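Local structure of carbohydrate kinase (Agrobacterium tumefaciens, 2NWH) at residues 235-240 against 269-274; 245-250 against 306-311; 279-284 against 299-304. The protein probably transfers the terminal phosphate of ATP to a sugar or a sugar-like substrate, as a carbohydrate kinase of the pfkB (ribokinase) family. All blocks are in the same frame, centred on the assembly; numbering follows the deposited sequence. Where two conformers were deposited one is given.

Contact 1: 235-240 against 269-274; sequences EKAILH and KTIREA
Ile271, in the first turn of helix 271-286, makes the largest single contribution to the contact with strand 236-239 of the large mixed sheet and the residue before it. Its CB holds CG1 between the backbone N and the carbonyl carbon, the crowded position (chi1 68°), with CG2 anti to the carbonyl carbon. From CG1 the chain runs on extended, chi2 164°, which carries CD1 over the strand backbone. There Ile271 CD1 lies 3.7 Å from both Lys236 CA and Glu235 O, and 3.8 Å from Glu235 CB, while Ala237 CB stands farther off, 4.3 Å from Ile271 CD1. The next residue, Arg272, adds its CG, 4.2 Å from Ala237 CB. Tyr261 of helix 255-266 and Met313 of strand 311-313 also touch Ile271. No direct hydrogen bond crosses; instead one water donates to Glu235 OE1 at 2.8 Å and accepts from Ile271 N at 3.0 Å. Thr270, the N-cap, forms a capping box with Glu273: Glu273 N donates to Thr270 OG1 and Thr270 N to the anti lone pair of Glu273 OE1. The chemistry is therefore apolar packing of the Ile271 tip on strand backbone and Ala237, with a water bridge beside it, in which the Glu235 carboxylate, near the N-terminal end of the helix, probably gains from the favourable helix dipole.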
ATOM      1  N   GLU A 235     -12.976  18.370  -5.917  1.00 39.89           N
ATOM      2  CA  GLU A 235     -12.608  18.871  -4.597  1.00 39.22           C
ATOM      3  C   GLU A 235     -11.154  18.592  -4.241  1.00 38.77           C
ATOM      4  O   GLU A 235     -10.553  17.640  -4.732  1.00 38.48           O
ATOM      5  CB  GLU A 235     -13.497  18.223  -3.535  1.00 39.74           C
ATOM      6  CG  GLU A 235     -14.981  18.523  -3.660  1.00 42.01           C
ATOM      7  CD  GLU A 235     -15.831  17.747  -2.652  1.00 42.97           C
ATOM      8  OE1 GLU A 235     -15.777  16.490  -2.651  1.00 41.67           O
ATOM      9  OE2 GLU A 235     -16.562  18.407  -1.874  1.00 43.53           O
ATOM     10  N   LYS A 236     -10.601  19.406  -3.351  1.00 37.67           N
ATOM     11  CA  LYS A 236      -9.324  19.091  -2.726  1.00 37.03           C
ATOM     12  C   LYS A 236      -9.344  19.525  -1.254  1.00 36.86           C
ATOM     13  O   LYS A 236     -10.110  20.415  -0.855  1.00 36.12           O
ATOM     14  CB  LYS A 236      -8.152  19.706  -3.497  1.00 37.15           C
ATOM     15  CG  LYS A 236      -8.214  21.241  -3.605  1.00 38.68           C
ATOM     16  CD  LYS A 236      -7.136  21.780  -4.527  1.00 41.20           C
ATOM     17  CE  LYS A 236      -7.159  23.309  -4.582  1.00 41.15           C
ATOM     18  NZ  LYS A 236      -5.968  23.840  -5.296  1.00 42.13           N
ATOM     19  N   ALA A 237      -8.531  18.858  -0.446  1.00 35.89           N
ATOM     20  CA  ALA A 237      -8.390  19.199   0.950  1.00 35.47           C
ATOM     21  C   ALA A 237      -6.942  19.045   1.368  1.00 35.28           C
ATOM     22  O   ALA A 237      -6.148  18.395   0.688  1.00 35.17           O
ATOM     23  CB  ALA A 237      -9.321  18.354   1.820  1.00 35.80           C
ATOM     24  N   ILE A 238      -6.603  19.654   2.493  1.00 34.85           N
ATOM     25  CA  ILE A 238      -5.229  19.688   2.968  1.00 34.66           C
ATOM     26  C   ILE A 238      -5.207  19.595   4.492  1.00 34.42           C
ATOM     27  O   ILE A 238      -6.149  20.033   5.151  1.00 33.32           O
ATOM     28  CB  ILE A 238      -4.507  20.962   2.452  1.00 35.17           C
ATOM     29  CG1 ILE A 238      -2.997  20.790   2.466  1.00 35.34           C
ATOM     30  CG2 ILE A 238      -4.967  22.247   3.182  1.00 33.28           C
ATOM     31  CD1 ILE A 238      -2.392  21.244   1.183  1.00 33.02           C
ATOM     32  N   LEU A 239      -4.133  19.038   5.039  1.00 34.18           N
ATOM     33  CA  LEU A 239      -3.968  18.973   6.488  1.00 35.49           C
ATOM     34  C   LEU A 239      -3.232  20.198   7.098  1.00 35.99           C
ATOM     35  O   LEU A 239      -2.212  20.656   6.582  1.00 35.81           O
ATOM     36  CB  LEU A 239      -3.250  17.673   6.835  1.00 35.73           C
ATOM     37  CG  LEU A 239      -3.706  16.754   7.976  1.00 36.13           C
ATOM     38  CD1 LEU A 239      -5.136  16.247   7.806  1.00 34.25           C
ATOM     39  CD2 LEU A 239      -2.737  15.564   7.992  1.00 35.17           C
ATOM     40  N   HIS A 240      -3.763  20.725   8.198  1.00 37.14           N
ATOM     41  CA  HIS A 240      -3.097  21.801   8.935  1.00 38.23           C
ATOM     42  C   HIS A 240      -1.824  21.316   9.656  1.00 38.15           C
ATOM     43  O   HIS A 240      -1.694  20.115   9.943  1.00 38.24           O
ATOM     44  CB  HIS A 240      -4.061  22.465   9.942  1.00 38.59           C
ATOM     45  CG  HIS A 240      -5.238  23.141   9.305  1.00 40.88           C
ATOM     46  ND1 HIS A 240      -6.315  23.601  10.034  1.00 44.10           N
ATOM     47  CD2 HIS A 240      -5.515  23.423   8.007  1.00 42.28           C
ATOM     48  CE1 HIS A 240      -7.199  24.147   9.215  1.00 43.93           C
ATOM     49  NE2 HIS A 240      -6.738  24.046   7.979  1.00 44.15           N
ATOM     50  N   LYS A 269     -17.388   8.658   3.199  1.00 36.39           N
ATOM     51  CA  LYS A 269     -17.114   9.909   3.917  1.00 35.22           C
ATOM     52  C   LYS A 269     -16.498  10.921   2.951  1.00 34.11           C
ATOM     53  O   LYS A 269     -16.040  10.535   1.862  1.00 34.06           O
ATOM     54  CB  LYS A 269     -16.174   9.633   5.080  1.00 35.77           C
ATOM     55  CG  LYS A 269     -16.772   8.715   6.113  1.00 37.49           C
ATOM     56  CD  LYS A 269     -15.714   8.191   7.073  1.00 41.98           C
ATOM     57  CE  LYS A 269     -16.372   7.612   8.343  1.00 44.45           C
ATOM     58  NZ  LYS A 269     -17.379   6.526   8.010  1.00 45.75           N
ATOM     59  N   THR A 270     -16.491  12.200   3.334  1.00 33.07           N
ATOM     60  CA  THR A 270     -15.892  13.267   2.507  1.00 32.17           C
ATOM     61  C   THR A 270     -14.369  13.130   2.432  1.00 31.86           C
ATOM     62  O   THR A 270     -13.759  12.502   3.306  1.00 30.70           O
ATOM     63  CB  THR A 270     -16.243  14.674   3.031  1.00 32.37           C
ATOM     64  OG1 THR A 270     -15.735  14.834   4.356  1.00 31.32           O
ATOM     65  CG2 THR A 270     -17.759  14.893   3.070  1.00 32.14           C
ATOM     66  N   ILE A 271     -13.750  13.715   1.408  1.00 30.79           N
ATOM     67  CA  ILE A 271     -12.291  13.642   1.305  1.00 30.63           C
ATOM     68  C   ILE A 271     -11.597  14.341   2.507  1.00 29.71           C
ATOM     69  O   ILE A 271     -10.475  13.974   2.886  1.00 28.47           O
ATOM     70  CB  ILE A 271     -11.748  14.112  -0.078  1.00 30.53           C
ATOM     71  CG1 ILE A 271     -11.957  15.610  -0.282  1.00 32.43           C
ATOM     72  CG2 ILE A 271     -12.374  13.269  -1.241  1.00 30.81           C
ATOM     73  CD1 ILE A 271     -11.133  16.165  -1.399  1.00 31.68           C
ATOM     74  N   ARG A 272     -12.282  15.301   3.137  1.00 28.55           N
ATOM     75  CA  ARG A 272     -11.751  15.973   4.341  1.00 28.73           C
ATOM     76  C   ARG A 272     -11.705  14.974   5.496  1.00 27.77           C
ATOM     77  O   ARG A 272     -10.673  14.833   6.161  1.00 27.37           O
ATOM     78  CB  ARG A 272     -12.635  17.175   4.686  1.00 29.52           C
ATOM     79  CG  ARG A 272     -11.914  18.450   5.114  1.00 33.21           C
ATOM     80  CD  ARG A 272     -12.891  19.516   5.683  1.00 37.19           C
ATOM     81  NE  ARG A 272     -13.913  18.909   6.553  1.00 42.87           N
ATOM     82  CZ  ARG A 272     -13.728  18.442   7.801  1.00 45.35           C
ATOM     83  NH1 ARG A 272     -12.538  18.496   8.419  1.00 44.32           N
ATOM     84  NH2 ARG A 272     -14.759  17.888   8.439  1.00 46.36           N
ATOM     85  N   GLU A 273     -12.817  14.264   5.705  1.00 27.51           N
ATOM     86  CA  GLU A 273     -12.922  13.153   6.658  1.00 28.09           C
ATOM     87  C   GLU A 273     -11.975  11.960   6.353  1.00 27.36           C
ATOM     88  O   GLU A 273     -11.357  11.390   7.262  1.00 27.22           O
ATOM     89  CB  GLU A 273     -14.364  12.658   6.708  1.00 29.12           C
ATOM     90  CG  GLU A 273     -15.382  13.690   7.170  1.00 33.78           C
ATOM     91  CD  GLU A 273     -16.839  13.202   7.070  1.00 37.71           C
ATOM     92  OE1 GLU A 273     -17.221  12.596   6.039  1.00 39.18           O
ATOM     93  OE2 GLU A 273     -17.612  13.438   8.031  1.00 41.45           O
ATOM     94  N   ALA A 274     -11.859  11.604   5.078  1.00 25.45           N
ATOM     95  CA  ALA A 274     -10.945  10.537   4.625  1.00 24.37           C
ATOM     96  C   ALA A 274      -9.496  10.931   4.887  1.00 23.28           C
ATOM     97  O   ALA A 274      -8.669  10.125   5.333  1.00 22.24           O
ATOM     98  CB  ALA A 274     -11.173  10.258   3.171  1.00 24.54           C
TER
HETATM   99  O   HOH W   1     -15.859  14.723  -0.494  1.00 47.25           O

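Contact 2: 245-250 against 306-311; sequences REVKDV and GLVPQA. With NA (sodium ion), chain E.
The two irregular segments come closest at Glu246 and Leu307, and a backbone bond joins them there: Val247 N donates to Leu307 O at 3.0 Å, nearly straight at 168°, but from above the carbonyl plane. A second carbonyl is taken by Arg245. Its chain starts in the crowded position (chi1 61°) and bends at chi3, bringing NH1 to 3.0 Å from Gly306 O; that oxygen lies at the guanidinium edge, in its plane, and the bond is straight. Arg245 NH2 meets the end of Leu307, whose CD1 is 3.2 Å away, the two side chains crossing at about a right angle. Glu246 leads its extended chain past Leu307 O, its CB 3.2 Å from that oxygen; the Glu246 and Pro309 side chains cross obliquely, with Glu246 OE1 3.6 Å from Pro309 CB. The same OE1 accepts from Leu243 N. Val247 CG1, in the crowded position (chi1 61°), lies 3.4 Å from Leu307 O and reaches more loosely to Val308 and Pro309. Further along, Asp249 grips the sodium ion with OD1 at 2.3 Å and OD2 at 2.6 Å, and Thr251 also binds it, consistent with the monovalent-cation site known in ribokinases. Two successive carbonyls, of Gly306 and Leu307, are thus held by donors from the loop that goes on to the sodium-binding aspartate, joining it to the C-terminal part by polar bonds as well as apolar contact.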
ATOM      1  N   ARG A 245      -0.750  20.146  21.181  1.00 32.58           N
ATOM      2  CA  ARG A 245      -1.323  18.915  21.719  1.00 32.29           C
ATOM      3  C   ARG A 245      -1.431  17.811  20.662  1.00 31.60           C
ATOM      4  O   ARG A 245      -1.614  16.637  21.001  1.00 31.31           O
ATOM      5  CB  ARG A 245      -2.712  19.197  22.311  1.00 33.13           C
ATOM      6  CG  ARG A 245      -3.751  19.744  21.290  1.00 34.64           C
ATOM      7  CD  ARG A 245      -5.194  19.690  21.820  1.00 38.69           C
ATOM      8  NE  ARG A 245      -5.589  18.351  22.265  1.00 40.27           N
ATOM      9  CZ  ARG A 245      -6.157  17.427  21.486  1.00 43.33           C
ATOM     10  NH1 ARG A 245      -6.414  17.672  20.197  1.00 41.35           N
ATOM     11  NH2 ARG A 245      -6.468  16.241  22.003  1.00 44.64           N
ATOM     12  N   GLU A 246      -1.309  18.195  19.397  1.00 30.73           N
ATOM     13  CA  GLU A 246      -1.589  17.297  18.272  1.00 30.15           C
ATOM     14  C   GLU A 246      -0.432  16.419  17.798  1.00 29.79           C
ATOM     15  O   GLU A 246       0.741  16.711  18.052  1.00 29.45           O
ATOM     16  CB  GLU A 246      -2.150  18.089  17.105  1.00 30.29           C
ATOM     17  CG  GLU A 246      -3.512  18.633  17.421  1.00 31.41           C
ATOM     18  CD  GLU A 246      -4.072  19.475  16.322  1.00 34.00           C
ATOM     19  OE1 GLU A 246      -3.290  19.973  15.480  1.00 34.95           O
ATOM     20  OE2 GLU A 246      -5.309  19.639  16.304  1.00 37.33           O
ATOM     21  N   VAL A 247      -0.788  15.340  17.098  1.00 29.57           N
ATOM     22  CA  VAL A 247       0.197  14.363  16.640  1.00 29.29           C
ATOM     23  C   VAL A 247       1.094  14.984  15.549  1.00 29.89           C
ATOM     24  O   VAL A 247       0.593  15.596  14.574  1.00 29.15           O
ATOM     25  CB  VAL A 247      -0.460  12.989  16.250  1.00 30.11           C
ATOM     26  CG1 VAL A 247      -1.470  13.141  15.095  1.00 27.48           C
ATOM     27  CG2 VAL A 247       0.609  11.926  15.935  1.00 29.04           C
ATOM     28  N   LYS A 248       2.411  14.853  15.763  1.00 30.01           N
ATOM     29  CA  LYS A 248       3.445  15.510  14.952  1.00 30.62           C
ATOM     30  C   LYS A 248       3.963  14.675  13.780  1.00 31.57           C
ATOM     31  O   LYS A 248       4.817  15.140  13.022  1.00 32.25           O
ATOM     32  CB  LYS A 248       4.636  15.924  15.829  1.00 30.58           C
ATOM     33  CG  LYS A 248       4.265  16.606  17.121  1.00 29.03           C
ATOM     34  CD  LYS A 248       3.557  17.926  16.881  1.00 28.75           C
ATOM     35  CE  LYS A 248       3.536  18.791  18.169  1.00 26.69           C
ATOM     36  NZ  LYS A 248       3.112  18.026  19.390  1.00 24.74           N
ATOM     37  N   ASP A 249       3.475  13.441  13.654  1.00 31.85           N
ATOM     38  CA  ASP A 249       3.789  12.583  12.503  1.00 32.04           C
ATOM     39  C   ASP A 249       2.553  11.787  12.141  1.00 32.25           C
ATOM     40  O   ASP A 249       2.061  10.989  12.943  1.00 31.97           O
ATOM     41  CB  ASP A 249       4.959  11.635  12.813  1.00 32.35           C
ATOM     42  CG  ASP A 249       5.543  10.973  11.553  1.00 33.05           C
ATOM     43  OD1 ASP A 249       4.998  11.152  10.434  1.00 34.48           O
ATOM     44  OD2 ASP A 249       6.557  10.244  11.673  1.00 32.12           O
ATOM     45  N   VAL A 250       2.068  12.032  10.927  1.00 32.19           N
ATOM     46  CA  VAL A 250       0.882  11.393  10.364  1.00 33.06           C
ATOM     47  C   VAL A 250       1.212  10.717   9.006  1.00 33.09           C
ATOM     48  O   VAL A 250       0.349  10.562   8.126  1.00 33.30           O
ATOM     49  CB  VAL A 250      -0.252  12.442  10.216  1.00 32.84           C
ATOM     50  CG1 VAL A 250      -0.696  12.959  11.612  1.00 33.13           C
ATOM     51  CG2 VAL A 250       0.200  13.637   9.302  1.00 32.76           C
ATOM     52  N   GLY A 306      -8.968  12.332  17.435  1.00 22.63           N
ATOM     53  CA  GLY A 306      -9.052  13.615  18.162  1.00 23.69           C
ATOM     54  C   GLY A 306      -7.706  14.355  18.235  1.00 23.98           C
ATOM     55  O   GLY A 306      -7.647  15.548  18.520  1.00 23.35           O
ATOM     56  N   LEU A 307      -6.622  13.636  17.967  1.00 23.42           N
ATOM     57  CA  LEU A 307      -5.277  14.210  18.029  0.60 23.46           C
ATOM     58  C   LEU A 307      -4.773  14.645  16.658  1.00 24.34           C
ATOM     59  O   LEU A 307      -3.722  15.308  16.538  1.00 24.36           O
ATOM     60  CB  LEU A 307      -4.316  13.197  18.651  0.60 22.96           C
ATOM     61  CG  LEU A 307      -4.578  12.714  20.081  0.60 24.00           C
ATOM     62  CD1 LEU A 307      -4.573  13.860  21.062  0.60 21.69           C
ATOM     63  CD2 LEU A 307      -5.875  11.903  20.202  0.60 27.20           C
ATOM     64  N   VAL A 308      -5.529  14.270  15.627  1.00 24.54           N
ATOM     65  CA  VAL A 308      -5.196  14.604  14.244  1.00 26.72           C
ATOM     66  C   VAL A 308      -5.559  16.051  13.940  1.00 27.06           C
ATOM     67  O   VAL A 308      -6.666  16.487  14.238  1.00 26.17           O
ATOM     68  CB  VAL A 308      -5.872  13.623  13.228  1.00 25.82           C
ATOM     69  CG1 VAL A 308      -5.623  14.045  11.783  1.00 27.34           C
ATOM     70  CG2 VAL A 308      -5.323  12.243  13.444  1.00 26.78           C
ATOM     71  N   PRO A 309      -4.616  16.797  13.349  1.00 28.28           N
ATOM     72  CA  PRO A 309      -4.953  18.171  12.968  1.00 30.33           C
ATOM     73  C   PRO A 309      -6.217  18.259  12.115  1.00 31.49           C
ATOM     74  O   PRO A 309      -6.573  17.303  11.424  1.00 30.83           O
ATOM     75  CB  PRO A 309      -3.729  18.621  12.158  1.00 30.97           C
ATOM     76  CG  PRO A 309      -2.593  17.759  12.671  1.00 30.34           C
ATOM     77  CD  PRO A 309      -3.215  16.440  13.047  1.00 28.12           C
ATOM     78  N   GLN A 310      -6.886  19.406  12.154  1.00 33.52           N
ATOM     79  CA  GLN A 310      -8.016  19.648  11.234  1.00 35.16           C
ATOM     80  C   GLN A 310      -7.628  19.664   9.743  1.00 35.41           C
ATOM     81  O   GLN A 310      -6.470  19.943   9.399  1.00 35.86           O
ATOM     82  CB  GLN A 310      -8.766  20.918  11.615  1.00 36.09           C
ATOM     83  CG  GLN A 310      -9.866  20.669  12.641  1.00 39.33           C
ATOM     84  CD  GLN A 310     -10.762  19.482  12.265  1.00 42.49           C
ATOM     85  OE1 GLN A 310     -11.057  19.242  11.080  1.00 44.80           O
ATOM     86  NE2 GLN A 310     -11.193  18.728  13.281  1.00 42.63           N
ATOM     87  N   ALA A 311      -8.594  19.332   8.879  1.00 34.98           N
ATOM     88  CA  ALA A 311      -8.392  19.352   7.437  1.00 35.03           C
ATOM     89  C   ALA A 311      -9.146  20.540   6.865  1.00 35.45           C
ATOM     90  O   ALA A 311     -10.148  20.976   7.440  1.00 35.73           O
ATOM     91  CB  ALA A 311      -8.863  18.033   6.774  1.00 34.54           C
TER
HETATM   92 NA    NA E 404       6.380   9.795   9.160  1.00 31.33          NA

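Contact 3: 279-284 against 299-304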
ATOM      1  N   ALA A 279      -4.657  10.004   8.063  1.00 19.47           N
ATOM      2  CA  ALA A 279      -3.675  10.548   8.982  1.00 19.35           C
ATOM      3  C   ALA A 279      -3.676   9.837  10.316  1.00 19.06           C
ATOM      4  O   ALA A 279      -2.596   9.563  10.831  1.00 18.42           O
ATOM      5  CB  ALA A 279      -3.866  12.038   9.203  1.00 19.43           C
ATOM      6  N   ALA A 280      -4.869   9.562  10.870  1.00 18.61           N
ATOM      7  CA  ALA A 280      -4.967   8.847  12.171  1.00 18.84           C
ATOM      8  C   ALA A 280      -4.302   7.472  12.057  1.00 19.58           C
ATOM      9  O   ALA A 280      -3.512   7.032  12.929  1.00 18.54           O
ATOM     10  CB  ALA A 280      -6.420   8.697  12.560  1.00 19.76           C
ATOM     11  N   ALA A 281      -4.665   6.774  10.988  1.00 18.03           N
ATOM     12  CA  ALA A 281      -4.125   5.448  10.718  1.00 18.24           C
ATOM     13  C   ALA A 281      -2.589   5.454  10.577  1.00 17.54           C
ATOM     14  O   ALA A 281      -1.917   4.638  11.190  1.00 18.08           O
ATOM     15  CB  ALA A 281      -4.831   4.822   9.503  1.00 17.20           C
ATOM     16  N   ALA A 282      -2.035   6.394   9.817  1.00 18.29           N
ATOM     17  CA  ALA A 282      -0.569   6.544   9.696  1.00 17.99           C
ATOM     18  C   ALA A 282       0.113   6.820  11.071  1.00 17.21           C
ATOM     19  O   ALA A 282       1.111   6.131  11.443  1.00 16.24           O
ATOM     20  CB  ALA A 282      -0.264   7.688   8.682  1.00 18.42           C
ATOM     21  N   ALA A 283      -0.472   7.748  11.825  1.00 17.91           N
ATOM     22  CA  ALA A 283       0.044   8.183  13.160  1.00 18.46           C
ATOM     23  C   ALA A 283       0.108   7.002  14.108  1.00 18.54           C
ATOM     24  O   ALA A 283       1.054   6.877  14.873  1.00 18.58           O
ATOM     25  CB  ALA A 283      -0.859   9.301  13.763  1.00 19.08           C
ATOM     26  N   ILE A 284      -0.898   6.126  14.054  1.00 17.60           N
ATOM     27  CA  ILE A 284      -0.942   4.987  14.955  1.00 18.45           C
ATOM     28  C   ILE A 284       0.290   4.122  14.707  1.00 18.03           C
ATOM     29  O   ILE A 284       0.877   3.642  15.648  1.00 17.75           O
ATOM     30  CB  ILE A 284      -2.202   4.150  14.744  1.00 18.04           C
ATOM     31  CG1 ILE A 284      -3.414   4.882  15.350  1.00 18.20           C
ATOM     32  CG2 ILE A 284      -2.066   2.675  15.316  1.00 19.13           C
ATOM     33  CD1 ILE A 284      -4.756   4.292  14.801  1.00 19.13           C
ATOM     34  N   ASP A 299     -11.348   0.841  16.296  1.00 19.87           N
ATOM     35  CA  ASP A 299     -11.278   1.505  17.602  1.00 21.33           C
ATOM     36  C   ASP A 299     -10.018   2.352  17.815  1.00 20.94           C
ATOM     37  O   ASP A 299     -10.090   3.433  18.431  1.00 20.55           O
ATOM     38  CB  ASP A 299     -11.502   0.516  18.728  1.00 22.25           C
ATOM     39  CG  ASP A 299     -12.932  -0.029  18.745  1.00 22.53           C
ATOM     40  OD1 ASP A 299     -13.864   0.486  18.050  1.00 28.25           O
ATOM     41  OD2 ASP A 299     -13.108  -0.974  19.492  1.00 28.34           O
ATOM     42  N   SER A 300      -8.860   1.884  17.345  1.00 19.14           N
ATOM     43  CA  SER A 300      -7.660   2.669  17.568  1.00 18.29           C
ATOM     44  C   SER A 300      -7.659   3.925  16.688  1.00 17.91           C
ATOM     45  O   SER A 300      -7.163   4.983  17.084  1.00 17.38           O
ATOM     46  CB  SER A 300      -6.392   1.842  17.395  1.00 19.07           C
ATOM     47  OG  SER A 300      -6.194   1.460  16.041  1.00 17.27           O
ATOM     48  N   VAL A 301      -8.230   3.816  15.494  1.00 18.37           N
ATOM     49  CA  VAL A 301      -8.317   4.962  14.626  1.00 19.75           C
ATOM     50  C   VAL A 301      -9.230   5.993  15.302  1.00 21.04           C
ATOM     51  O   VAL A 301      -8.888   7.160  15.398  1.00 20.75           O
ATOM     52  CB  VAL A 301      -8.825   4.595  13.172  1.00 20.83           C
ATOM     53  CG1 VAL A 301      -9.264   5.873  12.424  1.00 22.12           C
ATOM     54  CG2 VAL A 301      -7.711   3.846  12.366  1.00 18.94           C
ATOM     55  N   GLU A 302     -10.402   5.546  15.745  1.00 22.09           N
ATOM     56  CA  GLU A 302     -11.325   6.348  16.548  1.00 22.30           C
ATOM     57  C   GLU A 302     -10.601   7.061  17.700  1.00 22.20           C
ATOM     58  O   GLU A 302     -10.827   8.250  17.928  1.00 20.78           O
ATOM     59  CB  GLU A 302     -12.434   5.419  17.072  1.00 23.50           C
ATOM     60  CG  GLU A 302     -13.613   6.056  17.799  1.00 28.33           C
ATOM     61  CD  GLU A 302     -14.567   4.976  18.421  1.00 30.83           C
ATOM     62  OE1 GLU A 302     -14.064   4.010  19.073  1.00 32.42           O
ATOM     63  OE2 GLU A 302     -15.797   5.099  18.260  1.00 33.21           O
ATOM     64  N   ALA A 303      -9.700   6.352  18.401  1.00 21.64           N
ATOM     65  CA  ALA A 303      -8.991   6.933  19.535  1.00 21.86           C
ATOM     66  C   ALA A 303      -7.927   7.988  19.133  1.00 22.23           C
ATOM     67  O   ALA A 303      -7.654   8.923  19.912  1.00 22.47           O
ATOM     68  CB  ALA A 303      -8.360   5.829  20.411  1.00 22.12           C
ATOM     69  N   MET A 304      -7.324   7.825  17.955  1.00 21.43           N
ATOM     70  CA  MET A 304      -6.251   8.728  17.529  0.50 21.37           C
ATOM     71  C   MET A 304      -6.815   9.965  16.823  1.00 21.62           C
ATOM     72  O   MET A 304      -6.189  11.022  16.836  1.00 21.01           O
ATOM     73  CB  MET A 304      -5.228   8.003  16.632  0.50 21.29           C
ATOM     74  CG  MET A 304      -4.036   8.882  16.162  0.50 18.73           C
ATOM     75  SD  MET A 304      -2.881   9.382  17.467  0.50 10.93           S
ATOM     76  CE  MET A 304      -1.711   7.994  17.333  0.50 14.06           C
TER
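Two helices of the ribokinase-like fold, 271-286 and 298-305, cross here almost at right angles: their short segments make 100° between N-to-C directions, with the axes 8.6 Å apart at closest approach. Ala280, Ala281 and Ala283 present only methyl groups to the second helix, and the CA atoms of Ala280 and Met304 come within 5.5 Å. Three residues bury the most surface, Met304, Ile284 and Val301, and no hydrogen bond passes between the segments. Met304 sets CG anti to its backbone N (chi1 -179°) and then bends at chi2 and chi3, so that its chain folds along the first helix. Its CG passes over Ala280 O, and CE reaches the last turn, 3.9 Å from Ala283 CB. Ile284 runs the other way: with CG1 anti to the carbonyl carbon (chi1 -75°) and chi2 extended, it slides past Met304 in the opposite direction, its CG1 3.8 Å from Met304 CB, and sends CD1 on toward the second helix. Val301 divides its branches between neighbouring alanines and this isoleucine. CG1, anti to the backbone N, abuts Ala280 CB at 4.0 Å, whereas CG2, beside the backbone N, faces Ala281 CB and Ile284 CD1. The packing is mainly apolar, though carbonyl oxygens of Ala280 and Ser300 border it. Beyond the segments, Met304 also touches Gln287, and Ala281 touches Leu296 in the connection between the helices. The polar neighbour of the isoleucine tip is Ser300, whose OG is hydrogen-bonded to Asp295 O; Ile284 CD1 rests 3.4 Å from Ser300 OG and equally 3.4 Å from Ser300 O.

Followed from the N terminus, the chain lays down strand 236-239, the loop at 245-250, then helices 255-266, 271-286 and 298-305, and runs through 306-311 into strand 311-313. Contact 1 closes first, at the start of helix 271-286; contact 2, opened before that closure, ends at 306-311, so the two cross. Contact 3 closes the short connection between helices 271-286 and 298-305, after contact 1 has closed and wholly within the span of contact 2. His240 N and Gln310 O, 3.1 Å apart, link contacts 1 and 2 through a probable hydrogen bond. The three contacts join strand 236-239 and helix 298-305 to helix 271-286, and the sodium-binding loop to the segment before strand 311-313.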